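Local coordinates for AxyAgu115A (Amphibacillus xylanus NBRC 15112, PDB 6NPS), which is a family GH115 alpha-glucuronidase that probably hydrolyses glucuronic acid side groups from arabinoglucuronoxylan, at residues 494-502 / 558-567. The protein carries 3 engineered substitutions. Residues are numbered along the deposited sequence; the frame is centred on the assembly and turned at random.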
loop_
_atom_site.group_PDB
_atom_site.type_symbol
_atom_site.label_atom_id
_atom_site.label_comp_id
_atom_site.label_asym_id
_atom_site.label_seq_id
_atom_site.Cartn_x
_atom_site.Cartn_y
_atom_site.Cartn_z
ATOM N N PHE A 494 8.233 -6.063 46.661
ATOM C CA PHE A 494 7.484 -7.318 46.734
ATOM C C PHE A 494 8.031 -8.300 47.775
ATOM O O PHE A 494 7.630 -9.469 47.777
ATOM C CB PHE A 494 7.424 -7.971 45.359
ATOM C CG PHE A 494 6.645 -7.164 44.374
ATOM C CD1 PHE A 494 5.295 -6.908 44.593
ATOM C CD2 PHE A 494 7.249 -6.625 43.252
ATOM C CE1 PHE A 494 4.561 -6.117 43.689
ATOM C CE2 PHE A 494 6.503 -5.817 42.343
ATOM C CZ PHE A 494 5.174 -5.576 42.582
ATOM N N ALA A 495 8.896 -7.846 48.685
ATOM C CA ALA A 495 9.333 -8.699 49.787
ATOM C C ALA A 495 8.123 -9.244 50.529
ATOM O O ALA A 495 7.210 -8.496 50.882
ATOM C CB ALA A 495 10.223 -7.913 50.750
ATOM N N GLY A 496 8.098 -10.557 50.741
ATOM C CA GLY A 496 6.983 -11.153 51.442
ATOM C C GLY A 496 5.750 -11.377 50.597
ATOM O O GLY A 496 4.838 -12.083 51.041
ATOM N N VAL A 497 5.688 -10.802 49.400
ATOM C CA VAL A 497 4.578 -11.034 48.485
ATOM C C VAL A 497 4.856 -12.223 47.576
ATOM O O VAL A 497 4.014 -13.110 47.388
ATOM C CB VAL A 497 4.324 -9.760 47.652
ATOM C CG1 VAL A 497 3.131 -9.971 46.753
ATOM C CG2 VAL A 497 4.165 -8.534 48.546
ATOM N N PHE A 498 6.030 -12.217 46.966
ATOM C CA PHE A 498 6.425 -13.168 45.944
ATOM C C PHE A 498 7.600 -13.986 46.466
ATOM O O PHE A 498 8.462 -13.457 47.175
ATOM C CB PHE A 498 6.821 -12.409 44.683
ATOM C CG PHE A 498 5.654 -11.825 43.926
ATOM C CD1 PHE A 498 4.481 -12.569 43.759
ATOM C CD2 PHE A 498 5.737 -10.564 43.354
ATOM C CE1 PHE A 498 3.405 -12.045 43.039
ATOM C CE2 PHE A 498 4.680 -10.041 42.620
ATOM C CZ PHE A 498 3.505 -10.777 42.465
ATOM N N ASN A 499 7.641 -15.270 46.144
ATOM C CA ASN A 499 8.814 -16.036 46.532
ATOM C C ASN A 499 9.933 -15.776 45.518
ATOM O O ASN A 499 9.786 -14.996 44.563
ATOM C CB ASN A 499 8.464 -17.523 46.672
ATOM C CG ASN A 499 7.936 -18.138 45.393
ATOM O OD1 ASN A 499 8.332 -17.773 44.279
ATOM N ND2 ASN A 499 7.040 -19.112 45.545
ATOM N N LEU A 500 11.058 -16.468 45.703
ATOM C CA LEU A 500 12.217 -16.238 44.847
ATOM C C LEU A 500 11.894 -16.456 43.366
ATOM O O LEU A 500 12.264 -15.635 42.507
ATOM C CB LEU A 500 13.362 -17.139 45.302
ATOM C CG LEU A 500 14.634 -16.910 44.506
ATOM C CD1 LEU A 500 15.813 -16.879 45.465
ATOM C CD2 LEU A 500 14.780 -18.003 43.426
ATOM N N GLU A 501 11.216 -17.570 43.040
ATOM C CA GLU A 501 10.897 -17.868 41.651
ATOM C C GLU A 501 9.931 -16.832 41.068
ATOM O O GLU A 501 10.042 -16.459 39.891
ATOM C CB GLU A 501 10.311 -19.288 41.548
ATOM C CG GLU A 501 9.417 -19.516 40.339
ATOM C CD GLU A 501 8.704 -20.868 40.361
ATOM O OE1 GLU A 501 8.037 -21.217 39.352
ATOM O OE2 GLU A 501 8.800 -21.572 41.395
ATOM N N GLN A 502 8.970 -16.362 41.874
ATOM C CA GLN A 502 8.055 -15.323 41.397
ATOM C C GLN A 502 8.779 -14.000 41.165
ATOM O O GLN A 502 8.480 -13.276 40.194
ATOM C CB GLN A 502 6.902 -15.149 42.380
ATOM C CG GLN A 502 6.026 -16.404 42.460
ATOM C CD GLN A 502 5.018 -16.322 43.564
ATOM O OE1 GLN A 502 5.361 -16.026 44.715
ATOM N NE2 GLN A 502 3.747 -16.564 43.226
ATOM N N GLU A 558 -1.691 -15.242 41.084
ATOM C CA GLU A 558 -1.049 -15.697 42.334
ATOM C C GLU A 558 -0.942 -14.609 43.404
ATOM O O GLU A 558 -1.000 -14.923 44.595
ATOM C CB GLU A 558 0.336 -16.272 42.035
ATOM C CG GLU A 558 0.237 -17.619 41.321
ATOM C CD GLU A 558 1.472 -17.951 40.497
ATOM O OE1 GLU A 558 1.384 -18.862 39.640
ATOM O OE2 GLU A 558 2.529 -17.312 40.715
ATOM N N VAL A 559 -0.797 -13.337 43.027
ATOM C CA VAL A 559 -0.629 -12.293 44.044
ATOM C C VAL A 559 -1.838 -12.252 44.972
ATOM O O VAL A 559 -2.980 -12.432 44.544
ATOM C CB VAL A 559 -0.370 -10.924 43.387
ATOM C CG1 VAL A 559 -1.593 -10.445 42.598
ATOM C CG2 VAL A 559 0.076 -9.868 44.455
ATOM N N ASP A 560 -1.592 -12.053 46.262
ATOM C CA ASP A 560 -2.690 -11.962 47.220
ATOM C C ASP A 560 -3.433 -10.630 47.077
ATOM O O ASP A 560 -2.915 -9.654 46.521
ATOM C CB ASP A 560 -2.174 -12.128 48.649
ATOM C CG ASP A 560 -1.247 -11.004 49.056
ATOM O OD1 ASP A 560 -1.752 -9.983 49.562
ATOM O OD2 ASP A 560 -0.019 -11.130 48.852
ATOM N N GLN A 561 -4.661 -10.599 47.611
ATOM C CA GLN A 561 -5.546 -9.435 47.484
ATOM C C GLN A 561 -4.902 -8.159 48.011
ATOM O O GLN A 561 -5.062 -7.085 47.419
ATOM C CB GLN A 561 -6.835 -9.697 48.254
ATOM C CG GLN A 561 -6.506 -10.031 49.706
ATOM C CD GLN A 561 -7.576 -10.788 50.432
ATOM O OE1 GLN A 561 -8.686 -10.302 50.665
ATOM N NE2 GLN A 561 -7.262 -12.024 50.743
ATOM N N GLN A 562 -4.193 -8.253 49.144
ATOM C CA GLN A 562 -3.607 -7.090 49.784
ATOM C C GLN A 562 -2.556 -6.435 48.901
ATOM O O GLN A 562 -2.340 -5.229 48.990
ATOM C CB GLN A 562 -3.000 -7.513 51.127
ATOM C CG GLN A 562 -2.887 -6.401 52.138
ATOM C CD GLN A 562 -2.556 -6.892 53.543
ATOM O OE1 GLN A 562 -2.227 -8.063 53.750
ATOM N NE2 GLN A 562 -2.616 -5.980 54.513
ATOM N N HIS A 563 -1.887 -7.196 48.042
ATOM C CA HIS A 563 -0.794 -6.630 47.273
ATOM C C HIS A 563 -1.119 -6.557 45.795
ATOM O O HIS A 563 -0.244 -6.203 44.993
ATOM C CB HIS A 563 0.490 -7.430 47.538
ATOM C CG HIS A 563 0.879 -7.475 48.989
ATOM N ND1 HIS A 563 0.653 -8.580 49.787
ATOM C CD2 HIS A 563 1.467 -6.547 49.789
ATOM C CE1 HIS A 563 1.085 -8.334 51.014
ATOM N NE2 HIS A 563 1.577 -7.106 51.044
ATOM N N PHE A 564 -2.370 -6.861 45.418
ATOM C CA PHE A 564 -2.760 -6.831 44.008
ATOM C C PHE A 564 -2.558 -5.454 43.390
ATOM O O PHE A 564 -2.033 -5.339 42.274
ATOM C CB PHE A 564 -4.220 -7.272 43.839
ATOM C CG PHE A 564 -4.681 -7.279 42.416
ATOM C CD1 PHE A 564 -4.383 -8.351 41.575
ATOM C CD2 PHE A 564 -5.427 -6.217 41.910
ATOM C CE1 PHE A 564 -4.800 -8.364 40.258
ATOM C CE2 PHE A 564 -5.866 -6.228 40.577
ATOM C CZ PHE A 564 -5.552 -7.287 39.755
ATOM N N THR A 565 -2.984 -4.397 44.085
ATOM C CA THR A 565 -2.921 -3.057 43.501
ATOM C C THR A 565 -1.495 -2.690 43.091
ATOM O O THR A 565 -1.269 -2.151 42.001
ATOM C CB THR A 565 -3.487 -2.024 44.501
ATOM O OG1 THR A 565 -4.909 -2.187 44.617
ATOM C CG2 THR A 565 -3.205 -0.624 44.031
ATOM N N ALA A 566 -0.520 -2.991 43.953
ATOM C CA ALA A 566 0.882 -2.717 43.643
ATOM C C ALA A 566 1.388 -3.572 42.492
ATOM O O ALA A 566 2.073 -3.070 41.603
ATOM C CB ALA A 566 1.743 -2.928 44.901
ATOM N N TYR A 567 1.081 -4.871 42.486
ATOM C CA TYR A 567 1.429 -5.688 41.328
ATOM C C TYR A 567 0.845 -5.089 40.040
ATOM O O TYR A 567 1.548 -4.909 39.033
ATOM C CB TYR A 567 0.953 -7.139 41.526
ATOM C CG TYR A 567 1.208 -7.937 40.273
ATOM C CD1 TYR A 567 2.510 -8.220 39.863
ATOM C CD2 TYR A 567 0.164 -8.364 39.476
ATOM C CE1 TYR A 567 2.759 -8.896 38.697
ATOM C CE2 TYR A 567 0.406 -9.039 38.309
ATOM C CZ TYR A 567 1.701 -9.312 37.941
ATOM O OH TYR A 567 1.930 -9.982 36.772
HETATM O O HOH W 1 1.897 -12.126 50.874
HETATM O O HOH W 2 1.240 -12.953 47.335
#
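Val-497 meets both Val-559 and His-563 because its first torsion (chi1 -177°) sets CG1 anti to the backbone N and CG2 anti to the carbonyl carbon, so that CG2 faces the imidazole while CG1 touches both CB of His-563 and CG2 of Val-559. CG2 of Val-497 sits over the middle of the imidazole face of His-563, 3.5 Å from the ring centroid and 13° off the normal, a CH-pi contact. CG1 of Val-497 lies alongside CG2 of Val-559 at 3.8 Å. ND1 of His-563 donates to the syn lone pair of Asp-560 OD2 over 2.8 Å, a bond that probably limits rotation of the imidazole beneath the methyl. The same carboxylate oxygen accepts from two waters, one bound to Gly-496 O and the other to Val-497 O, a solvent bridge between the two turns.

In the fold, these are the turns joining helix 482-494 to helix 500-519 and helix 537-558 to helix 564-596, packed side by side. Asn-499 opens helix 500-519 with a capping box: OD1 takes the N-H of Gln-502, while OE1 of Gln-502 takes the N-H of Asn-499. The amide's other end reaches across, NE2 of Gln-502 donating to OE2 of Glu-558 at 2.9 Å, on the anti side and 32° out of the carboxylate plane. A leucine in place of Gln-502 would probably leave both the Asn-499 N-H and the Glu-558 carboxylate without this partner, breaking the polar link between the helix ends.

Deeper in, Phe-498 crosses Tyr-567 at about a right angle, CZ lying 3.8 Å from CD1 of the tyrosine, whose hydroxyl bonds to Ala-552 O. The edge of Phe-494 meets the backbone of the helix that follows His-563, CE1 standing 3.9 Å from Tyr-567 N.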